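Local coordinates for sensor protein CpxA (Vibrio parahaemolyticus, PDB 3V67), which probably acts as a membrane-bound sensor histidine kinase, autophosphorylating with ATP in a two-component system, and is represented here by its periplasmic sensor domain, at residues 7-13 and 94-99; 34-40 and 111-115; 57-63 and 116-122. The contacts are given in a common frame with arbitrary orientation. Residue numbers count along the deposited sequence, not the author numbering.

Contact 1 of 3, residues 7-13 and 94-99; sequences RKARDIP and PKQRLY
An edge pairing of the sheet: the extended chain leading to helix 14-30 adds a short, weakly bonded strand, 10-11, antiparallel to strand 95-99. A single hydrogen-bonded pair carries it, R10 with Q96 (CA-CA 5.3 Å), through R10 N to Q96 O at 3.1 Å and Q96 N to R10 O at 2.8 Å. Beyond this pair waters take over: one joins K8 O (3.0 Å) to L98 N (2.8 Å), another I12 N (3.2 Å) to P94 O (2.6 Å). D11 in an m rotamer brings OD1 to 2.4 Å from K95 NZ, a very short salt bridge. In this PAS-fold domain the pair is one margin of the antiparallel sheet, with strand 102-112 on the other flank of 95-99. R10 and Q96 project to the same face, Q96 (chi1 p) reaching P13 CD with OE1 at 3.8 Å; R10 makes its salt bridge to D14 of the second subunit. I12, sideways with chi1 m, sets CD1 3.7 Å from P94 CB, and both side chains touch Y17. A9 CB lies over one face of the R97 guanidinium, 3.6 Å from NH1. At the N-terminal end R7 NH1 gives a weak hydrogen bond to L98 O (3.0 Å), with Y99 CD1 over one guanidinium face.

Contact 2 of 3, residues 34-40 and 111-115; sequences ETDLGRI and VLADS
A113, the bump on a tight hairpin turn, presses its methyl group into the hollow formed where the chain of 34-36 enters helix 37-46. Its CB stands 3.5 Å from T35 O, 3.6 Å from L37 N and 4.0 Å from I40 CD1, so backbone and side chains together wall the hollow; the T35 and A113 CA atoms are 4.4 Å apart. L112 to S115 form a type I' turn, A113 (55/44) and D114 (56/26) both left-handed, closed by S115 N to L112 O and L112 N to S115 O, each 3.0 Å. This two-residue beta hairpin connects the long strands 102-112 and 115-124 of the PAS-fold sheet. On the helix side D36, turned away from the hairpin, is the N-cap, OD1 accepting from R39 N at 2.7 Å, while E34 OE1 accepts from D36 N at 3.0 Å and pairs with R39 NH1 at 3.6 Å. Beside the methyl, the helix's L37 and I40 meet L112: L37 CD2 is 3.7 Å from L112 CB, and I40 CG2 3.8 Å from L112 CD1. No direct hydrogen bond crosses; a water accepts from A113 N at 2.8 Å and donates weakly to E34 O at 3.4 Å.

Contact 3 of 3, residues 57-63 and 116-122; sequences RVFFSDY and ELLMYVG
Two hydroxyls meet across neighbouring strands in a short hydrogen bond: S61 OG (chi1 p) and Y120 OH lie 2.6 Å apart, either able to be the donor, the tyrosine (chi1 m) leaning diagonally across to the other strand so that its ring edge passes F59 O and the F60 carbonyl carbon. The strands, 57-61 and 116-122, are antiparallel, with axes 4.5 Å apart at closest and directions at 150°. Hydrogen-bonded pairs are R57-G122, F59-Y120 and S61-L118; V58-V121 and F60-M119 are non-hydrogen-bonded. All six bonds measure 2.9 Å: R57 N to G122 O, G122 N to R57 O, F59 N to Y120 O, Y120 N to F59 O, S61 N to L118 O and L118 N to S61 O. Within the PAS-fold sheet this pair sits between strands 102-112 and 67-68, with helices on both faces. F59 and Y120, CB atoms 4.0 Å apart, share one face and pack on M81 of helix 75-87; R57 on that face extends all t to Q77. G122 lets the edge of the F59 ring lie over it, CD2 4.4 Å from G122 N. On the other face M119 CG touches V58 CG1 and F60 CE1, each at 3.6 Å, and M119 SD makes an oblique Met-aromatic contact 5.4 Å from the F60 ring centroid; F60 also meets L41 and V44 of helix 37-46. Beyond S61-L118, Y63 (chi1 m) reaches across to the other strand: L118 CD1 makes a CH-pi contact 3.9 Å from its ring centroid, and a water joins Y63 OH (2.6 Å) to L117 O (3.1 Å).

Contact 3 is the buried one, near the chain centre; contacts 1 and 2 are partly buried and lie on opposite sides of that centre, 28 Å apart between their centres. All three reach the same antiparallel sheet. Contacts 1 and 3 are both strand pairings, but the former has one regular hydrogen-bonded pair, eked out by waters and the D11-K95 salt bridge, R10 reaching the second subunit, whereas the latter has three such pairs and largely apolar faces. Contact 2 sets a helix start against a hairpin turn without direct hydrogen bonds. Its turn leads into strand 115-124 of contact 3, which it touches: L112 CD1 lies 3.7 Å from F60 CE1, and L37 CD2 3.8 Å from L117 CD1.

Contact 1 of 3, residues 7-13 and 94-99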
loop_
_atom_site.group_PDB
_atom_site.type_symbol
_atom_site.label_atom_id
_atom_site.label_comp_id
_atom_site.label_asym_id
_atom_site.label_seq_id
_atom_site.Cartn_x
_atom_site.Cartn_y
_atom_site.Cartn_z
ATOM N N ARG A 7 13.986 8.742 3.179
ATOM C CA ARG A 7 12.992 7.691 3.386
ATOM C C ARG A 7 11.684 8.087 4.093
ATOM O O ARG A 7 11.487 9.224 4.523
ATOM C CB ARG A 7 13.623 6.426 3.990
ATOM C CG ARG A 7 13.527 5.209 3.063
ATOM C CD ARG A 7 14.609 4.170 3.343
ATOM N NE ARG A 7 15.910 4.561 2.805
ATOM C CZ ARG A 7 16.379 4.178 1.619
ATOM N NH1 ARG A 7 15.655 3.387 0.839
ATOM N NH2 ARG A 7 17.575 4.585 1.215
ATOM N N LYS A 8 10.818 7.086 4.199
ATOM C CA LYS A 8 9.372 7.192 4.314
ATOM C C LYS A 8 8.885 5.988 5.114
ATOM O O LYS A 8 8.627 4.924 4.551
ATOM C CB LYS A 8 8.729 7.132 2.918
ATOM C CG LYS A 8 9.643 7.483 1.734
ATOM C CD LYS A 8 10.455 6.283 1.244
ATOM C CE LYS A 8 11.491 6.691 0.210
ATOM N NZ LYS A 8 12.370 5.553 -0.188
ATOM N N ALA A 9 8.779 6.147 6.427
ATOM C CA ALA A 9 8.230 5.094 7.269
ATOM C C ALA A 9 6.720 5.043 7.075
ATOM O O ALA A 9 5.988 5.889 7.586
ATOM C CB ALA A 9 8.578 5.335 8.726
ATOM N N ARG A 10 6.264 4.051 6.321
ATOM C CA ARG A 10 4.858 3.950 5.965
ATOM C C ARG A 10 4.173 2.853 6.761
ATOM O O ARG A 10 4.821 1.924 7.242
ATOM C CB ARG A 10 4.722 3.688 4.467
ATOM C CG ARG A 10 5.431 4.727 3.619
ATOM C CD ARG A 10 5.645 4.253 2.196
ATOM N NE ARG A 10 4.388 4.035 1.489
ATOM C CZ ARG A 10 4.282 3.971 0.167
ATOM N NH1 ARG A 10 5.360 4.119 -0.593
ATOM N NH2 ARG A 10 3.099 3.769 -0.399
ATOM N N ASP A 11 2.858 2.976 6.904
ATOM C CA ASP A 11 2.066 1.977 7.608
ATOM C C ASP A 11 2.101 0.645 6.879
ATOM O O ASP A 11 2.154 0.598 5.653
ATOM C CB ASP A 11 0.613 2.439 7.736
ATOM C CG ASP A 11 0.418 3.460 8.837
ATOM O OD1 ASP A 11 1.426 3.898 9.433
ATOM O OD2 ASP A 11 -0.745 3.829 9.101
ATOM N N ILE A 12 2.068 -0.438 7.645
ATOM C CA ILE A 12 1.927 -1.768 7.078
ATOM C C ILE A 12 0.444 -2.047 6.877
ATOM O O ILE A 12 -0.355 -1.828 7.789
ATOM C CB ILE A 12 2.515 -2.838 8.013
ATOM C CG1 ILE A 12 3.904 -2.420 8.503
ATOM C CG2 ILE A 12 2.575 -4.187 7.318
ATOM C CD1 ILE A 12 4.492 -3.351 9.544
ATOM N N PRO A 13 0.069 -2.508 5.675
ATOM C CA PRO A 13 -1.311 -2.897 5.368
ATOM C C PRO A 13 -1.822 -3.906 6.387
ATOM O O PRO A 13 -1.088 -4.829 6.740
ATOM C CB PRO A 13 -1.186 -3.558 3.995
ATOM C CG PRO A 13 -0.014 -2.891 3.372
ATOM C CD PRO A 13 0.948 -2.614 4.496
ATOM N N PRO A 94 5.098 -0.539 14.357
ATOM C CA PRO A 94 5.645 -1.221 13.181
ATOM C C PRO A 94 5.371 -0.426 11.913
ATOM O O PRO A 94 4.249 0.033 11.699
ATOM C CB PRO A 94 4.866 -2.538 13.144
ATOM C CG PRO A 94 4.375 -2.733 14.542
ATOM C CD PRO A 94 4.084 -1.353 15.044
ATOM N N LYS A 95 6.398 -0.261 11.088
ATOM C CA LYS A 95 6.266 0.447 9.826
ATOM C C LYS A 95 6.966 -0.355 8.740
ATOM O O LYS A 95 7.546 -1.407 9.014
ATOM C CB LYS A 95 6.895 1.839 9.923
ATOM C CG LYS A 95 6.246 2.762 10.947
ATOM C CD LYS A 95 4.881 3.245 10.480
ATOM C CE LYS A 95 4.288 4.237 11.469
ATOM N NZ LYS A 95 2.986 4.782 11.005
ATOM N N GLN A 96 6.909 0.138 7.508
ATOM C CA GLN A 96 7.662 -0.476 6.422
ATOM C C GLN A 96 8.428 0.553 5.594
ATOM O O GLN A 96 7.985 1.690 5.431
ATOM C CB GLN A 96 6.760 -1.339 5.535
ATOM C CG GLN A 96 5.663 -0.579 4.813
ATOM C CD GLN A 96 4.775 -1.494 3.986
ATOM O OE1 GLN A 96 4.716 -2.700 4.225
ATOM N NE2 GLN A 96 4.082 -0.923 3.008
ATOM N N ARG A 97 9.588 0.144 5.088
ATOM C CA ARG A 97 10.428 1.000 4.255
ATOM C C ARG A 97 10.846 0.263 2.987
ATOM O O ARG A 97 11.128 -0.935 3.023
ATOM C CB ARG A 97 11.679 1.442 5.016
ATOM C CG ARG A 97 11.455 2.589 5.992
ATOM C CD ARG A 97 12.748 2.954 6.713
ATOM N NE ARG A 97 12.748 4.343 7.161
ATOM C CZ ARG A 97 12.328 4.747 8.354
ATOM N NH1 ARG A 97 11.866 3.867 9.232
ATOM N NH2 ARG A 97 12.368 6.034 8.671
ATOM N N LEU A 98 10.896 0.980 1.870
ATOM C CA LEU A 98 11.269 0.374 0.597
ATOM C C LEU A 98 12.732 0.635 0.250
ATOM O O LEU A 98 13.172 1.780 0.173
ATOM C CB LEU A 98 10.360 0.872 -0.528
ATOM C CG LEU A 98 10.519 0.171 -1.878
ATOM C CD1 LEU A 98 10.236 -1.317 -1.747
ATOM C CD2 LEU A 98 9.606 0.803 -2.919
ATOM N N TYR A 99 13.475 -0.446 0.047
ATOM C CA TYR A 99 14.878 -0.375 -0.340
ATOM C C TYR A 99 15.041 -0.915 -1.755
ATOM O O TYR A 99 15.199 -2.120 -1.957
ATOM C CB TYR A 99 15.740 -1.175 0.638
ATOM C CG TYR A 99 15.775 -0.585 2.030
ATOM C CD1 TYR A 99 16.773 0.308 2.397
ATOM C CD2 TYR A 99 14.805 -0.912 2.970
ATOM C CE1 TYR A 99 16.809 0.854 3.659
ATOM C CE2 TYR A 99 14.832 -0.370 4.236
ATOM C CZ TYR A 99 15.837 0.513 4.577
ATOM O OH TYR A 99 15.871 1.060 5.841
HETATM O O HOH W 1 9.659 3.446 2.164
HETATM O O HOH W 2 1.872 0.463 10.734
#

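Contact 2 of 3, residues 34-40 and 111-115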
loop_
_atom_site.group_PDB
_atom_site.type_symbol
_atom_site.label_atom_id
_atom_site.label_comp_id
_atom_site.label_asym_id
_atom_site.label_seq_id
_atom_site.Cartn_x
_atom_site.Cartn_y
_atom_site.Cartn_z
ATOM N N GLU A 34 12.792 -24.731 22.805
ATOM C CA GLU A 34 14.218 -24.471 22.624
ATOM C C GLU A 34 14.742 -23.375 23.553
ATOM O O GLU A 34 14.135 -22.312 23.681
ATOM C CB GLU A 34 14.523 -24.134 21.162
ATOM C CG GLU A 34 16.005 -24.015 20.860
ATOM C CD GLU A 34 16.784 -25.249 21.267
ATOM O OE1 GLU A 34 17.814 -25.098 21.957
ATOM O OE2 GLU A 34 16.370 -26.368 20.898
ATOM N N THR A 35 15.877 -23.644 24.192
ATOM C CA THR A 35 16.478 -22.700 25.132
ATOM C C THR A 35 17.712 -22.017 24.551
ATOM O O THR A 35 18.264 -21.099 25.156
ATOM C CB THR A 35 16.886 -23.390 26.449
ATOM O OG1 THR A 35 17.872 -24.396 26.180
ATOM C CG2 THR A 35 15.678 -24.028 27.120
ATOM N N ASP A 36 18.151 -22.476 23.384
ATOM C CA ASP A 36 19.306 -21.877 22.725
ATOM C C ASP A 36 18.853 -20.952 21.605
ATOM O O ASP A 36 18.218 -21.391 20.645
ATOM C CB ASP A 36 20.237 -22.958 22.174
ATOM C CG ASP A 36 21.546 -22.393 21.663
ATOM O OD1 ASP A 36 21.603 -21.990 20.484
ATOM O OD2 ASP A 36 22.522 -22.356 22.439
ATOM N N LEU A 37 19.177 -19.670 21.738
ATOM C CA LEU A 37 18.772 -18.665 20.764
ATOM C C LEU A 37 19.412 -18.929 19.401
ATOM O O LEU A 37 18.742 -18.860 18.369
ATOM C CB LEU A 37 19.144 -17.263 21.261
ATOM C CG LEU A 37 18.253 -16.070 20.892
ATOM C CD1 LEU A 37 19.070 -14.985 20.204
ATOM C CD2 LEU A 37 17.059 -16.477 20.032
ATOM N N GLY A 38 20.708 -19.237 19.410
ATOM C CA GLY A 38 21.443 -19.512 18.188
ATOM C C GLY A 38 20.849 -20.665 17.404
ATOM O O GLY A 38 20.774 -20.627 16.172
ATOM N N ARG A 39 20.416 -21.692 18.124
ATOM C CA ARG A 39 19.779 -22.847 17.511
ATOM C C ARG A 39 18.471 -22.433 16.843
ATOM O O ARG A 39 18.165 -22.867 15.729
ATOM C CB ARG A 39 19.536 -23.934 18.561
ATOM C CG ARG A 39 18.995 -25.237 18.001
ATOM C CD ARG A 39 19.302 -26.407 18.925
ATOM N NE ARG A 39 20.717 -26.771 18.901
ATOM C CZ ARG A 39 21.587 -26.482 19.866
ATOM N NH1 ARG A 39 21.191 -25.827 20.948
ATOM N NH2 ARG A 39 22.854 -26.857 19.752
ATOM N N ILE A 40 17.711 -21.578 17.524
ATOM C CA ILE A 40 16.454 -21.079 16.984
ATOM C C ILE A 40 16.672 -20.290 15.696
ATOM O O ILE A 40 16.009 -20.540 14.691
ATOM C CB ILE A 40 15.711 -20.178 17.990
ATOM C CG1 ILE A 40 15.319 -20.969 19.235
ATOM C CG2 ILE A 40 14.478 -19.573 17.344
ATOM C CD1 ILE A 40 14.486 -20.172 20.227
ATOM N N VAL A 111 9.431 -13.423 21.551
ATOM C CA VAL A 111 10.172 -14.055 22.631
ATOM C C VAL A 111 10.726 -15.393 22.169
ATOM O O VAL A 111 9.971 -16.324 21.876
ATOM C CB VAL A 111 9.303 -14.270 23.883
ATOM C CG1 VAL A 111 10.085 -15.034 24.941
ATOM C CG2 VAL A 111 8.814 -12.935 24.430
ATOM N N LEU A 112 12.051 -15.477 22.107
ATOM C CA LEU A 112 12.726 -16.696 21.697
ATOM C C LEU A 112 13.812 -17.035 22.704
ATOM O O LEU A 112 14.624 -16.177 23.050
ATOM C CB LEU A 112 13.333 -16.525 20.301
ATOM C CG LEU A 112 12.362 -16.233 19.151
ATOM C CD1 LEU A 112 13.119 -16.105 17.836
ATOM C CD2 LEU A 112 11.286 -17.309 19.051
ATOM N N ALA A 113 13.816 -18.282 23.167
ATOM C CA ALA A 113 14.770 -18.748 24.176
ATOM C C ALA A 113 14.742 -17.888 25.440
ATOM O O ALA A 113 15.791 -17.536 25.980
ATOM C CB ALA A 113 16.181 -18.806 23.595
ATOM N N ASP A 114 13.537 -17.552 25.897
ATOM C CA ASP A 114 13.343 -16.688 27.063
ATOM C C ASP A 114 14.040 -15.332 26.933
ATOM O O ASP A 114 14.375 -14.701 27.933
ATOM C CB ASP A 114 13.778 -17.392 28.351
ATOM C CG ASP A 114 12.648 -18.165 29.003
ATOM O OD1 ASP A 114 11.495 -17.687 28.956
ATOM O OD2 ASP A 114 12.910 -19.249 29.565
ATOM N N SER A 115 14.249 -14.889 25.697
ATOM C CA SER A 115 14.840 -13.581 25.439
ATOM C C SER A 115 13.859 -12.713 24.663
ATOM O O SER A 115 13.190 -13.189 23.748
ATOM C CB SER A 115 16.140 -13.725 24.649
ATOM O OG SER A 115 17.041 -14.597 25.314
HETATM O O HOH W 3 11.818 -20.100 22.455
#

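Contact 3 of 3, residues 57-63 and 116-122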
loop_
_atom_site.group_PDB
_atom_site.type_symbol
_atom_site.label_atom_id
_atom_site.label_comp_id
_atom_site.label_asym_id
_atom_site.label_seq_id
_atom_site.Cartn_x
_atom_site.Cartn_y
_atom_site.Cartn_z
ATOM N N ARG A 57 11.635 -13.172 3.930
ATOM C CA ARG A 57 12.721 -13.519 4.829
ATOM C C ARG A 57 12.526 -12.895 6.207
ATOM O O ARG A 57 12.307 -11.698 6.327
ATOM C CB ARG A 57 14.051 -13.060 4.240
ATOM C CG ARG A 57 15.197 -13.169 5.215
ATOM C CD ARG A 57 16.527 -12.870 4.563
ATOM N NE ARG A 57 17.597 -12.919 5.552
ATOM C CZ ARG A 57 18.863 -12.608 5.300
ATOM N NH1 ARG A 57 19.223 -12.225 4.082
ATOM N NH2 ARG A 57 19.768 -12.679 6.268
ATOM N N VAL A 58 12.616 -13.714 7.248
ATOM C CA VAL A 58 12.469 -13.218 8.609
ATOM C C VAL A 58 13.808 -12.769 9.199
ATOM O O VAL A 58 14.776 -13.525 9.198
ATOM C CB VAL A 58 11.814 -14.274 9.520
ATOM C CG1 VAL A 58 11.842 -13.818 10.963
ATOM C CG2 VAL A 58 10.384 -14.546 9.069
ATOM N N PHE A 59 13.854 -11.529 9.682
ATOM C CA PHE A 59 15.041 -10.992 10.343
ATOM C C PHE A 59 14.766 -10.794 11.830
ATOM O O PHE A 59 13.616 -10.714 12.255
ATOM C CB PHE A 59 15.420 -9.629 9.770
ATOM C CG PHE A 59 16.107 -9.676 8.431
ATOM C CD1 PHE A 59 17.489 -9.726 8.343
ATOM C CD2 PHE A 59 15.370 -9.614 7.259
ATOM C CE1 PHE A 59 18.120 -9.734 7.112
ATOM C CE2 PHE A 59 15.997 -9.623 6.025
ATOM C CZ PHE A 59 17.372 -9.684 5.954
ATOM N N PHE A 60 15.833 -10.678 12.611
ATOM C CA PHE A 60 15.705 -10.429 14.037
ATOM C C PHE A 60 16.673 -9.350 14.489
ATOM O O PHE A 60 17.704 -9.132 13.861
ATOM C CB PHE A 60 15.954 -11.712 14.832
ATOM C CG PHE A 60 14.929 -12.781 14.588
ATOM C CD1 PHE A 60 13.696 -12.727 15.215
ATOM C CD2 PHE A 60 15.195 -13.839 13.732
ATOM C CE1 PHE A 60 12.745 -13.704 14.991
ATOM C CE2 PHE A 60 14.252 -14.821 13.509
ATOM C CZ PHE A 60 13.024 -14.753 14.141
ATOM N N SER A 61 16.332 -8.677 15.581
ATOM C CA SER A 61 17.251 -7.754 16.226
ATOM C C SER A 61 16.959 -7.737 17.715
ATOM O O SER A 61 15.958 -8.300 18.158
ATOM C CB SER A 61 17.108 -6.344 15.652
ATOM O OG SER A 61 16.049 -5.638 16.284
ATOM N N ASP A 62 17.837 -7.112 18.490
ATOM C CA ASP A 62 17.567 -6.932 19.910
ATOM C C ASP A 62 16.991 -5.542 20.148
ATOM O O ASP A 62 16.605 -4.856 19.201
ATOM C CB ASP A 62 18.820 -7.179 20.766
ATOM C CG ASP A 62 20.018 -6.355 20.325
ATOM O OD1 ASP A 62 19.835 -5.209 19.865
ATOM O OD2 ASP A 62 21.155 -6.860 20.446
ATOM N N TYR A 63 16.936 -5.129 21.409
ATOM C CA TYR A 63 16.479 -3.789 21.751
ATOM C C TYR A 63 17.653 -2.838 21.938
ATOM O O TYR A 63 17.543 -1.844 22.653
ATOM C CB TYR A 63 15.630 -3.818 23.019
ATOM C CG TYR A 63 14.252 -4.407 22.835
ATOM C CD1 TYR A 63 13.171 -3.602 22.511
ATOM C CD2 TYR A 63 14.033 -5.769 22.987
ATOM C CE1 TYR A 63 11.906 -4.138 22.345
ATOM C CE2 TYR A 63 12.773 -6.315 22.827
ATOM C CZ TYR A 63 11.715 -5.496 22.506
ATOM O OH TYR A 63 10.465 -6.040 22.345
ATOM N N GLU A 116 13.774 -11.442 25.039
ATOM C CA GLU A 116 12.906 -10.495 24.345
ATOM C C GLU A 116 13.630 -9.830 23.178
ATOM O O GLU A 116 14.568 -9.049 23.366
ATOM C CB GLU A 116 12.374 -9.435 25.310
ATOM C CG GLU A 116 11.259 -9.924 26.214
ATOM C CD GLU A 116 10.813 -8.866 27.207
ATOM O OE1 GLU A 116 11.631 -7.985 27.544
ATOM O OE2 GLU A 116 9.646 -8.913 27.648
ATOM N N LEU A 117 13.178 -10.151 21.972
ATOM C CA LEU A 117 13.789 -9.654 20.747
ATOM C C LEU A 117 12.742 -9.018 19.845
ATOM O O LEU A 117 11.573 -8.892 20.217
ATOM C CB LEU A 117 14.463 -10.803 19.997
ATOM C CG LEU A 117 15.433 -11.659 20.810
ATOM C CD1 LEU A 117 15.918 -12.836 19.981
ATOM C CD2 LEU A 117 16.604 -10.818 21.304
ATOM N N LEU A 118 13.167 -8.632 18.647
ATOM C CA LEU A 118 12.270 -8.027 17.675
ATOM C C LEU A 118 12.376 -8.737 16.332
ATOM O O LEU A 118 13.469 -9.073 15.877
ATOM C CB LEU A 118 12.579 -6.538 17.525
ATOM C CG LEU A 118 12.427 -5.730 18.815
ATOM C CD1 LEU A 118 13.298 -4.493 18.773
ATOM C CD2 LEU A 118 10.965 -5.355 19.038
ATOM N N MET A 119 11.226 -8.961 15.708
ATOM C CA MET A 119 11.139 -9.667 14.443
ATOM C C MET A 119 10.781 -8.699 13.325
ATOM O O MET A 119 10.044 -7.726 13.528
ATOM C CB MET A 119 10.089 -10.779 14.524
ATOM C CG MET A 119 10.152 -11.786 13.381
ATOM S SD MET A 119 8.726 -12.892 13.327
ATOM C CE MET A 119 7.570 -11.891 12.401
ATOM N N TYR A 120 11.315 -8.977 12.144
ATOM C CA TYR A 120 11.094 -8.152 10.972
ATOM C C TYR A 120 10.863 -9.081 9.790
ATOM O O TYR A 120 11.236 -10.255 9.835
ATOM C CB TYR A 120 12.323 -7.293 10.684
ATOM C CG TYR A 120 12.843 -6.474 11.846
ATOM C CD1 TYR A 120 12.574 -5.112 11.934
ATOM C CD2 TYR A 120 13.630 -7.052 12.836
ATOM C CE1 TYR A 120 13.060 -4.353 12.984
ATOM C CE2 TYR A 120 14.116 -6.300 13.896
ATOM C CZ TYR A 120 13.830 -4.954 13.963
ATOM O OH TYR A 120 14.312 -4.202 15.010
ATOM N N VAL A 121 10.257 -8.557 8.731
ATOM C CA VAL A 121 10.037 -9.343 7.523
ATOM C C VAL A 121 10.448 -8.555 6.285
ATOM O O VAL A 121 9.965 -7.448 6.052
ATOM C CB VAL A 121 8.561 -9.795 7.388
ATOM C CG1 VAL A 121 8.356 -10.551 6.091
ATOM C CG2 VAL A 121 8.153 -10.659 8.569
ATOM N N GLY A 122 11.354 -9.129 5.501
ATOM C CA GLY A 122 11.771 -8.540 4.246
ATOM C C GLY A 122 11.138 -9.293 3.095
ATOM O O GLY A 122 10.961 -10.505 3.160
HETATM O O HOH W 4 10.185 -8.552 22.996
#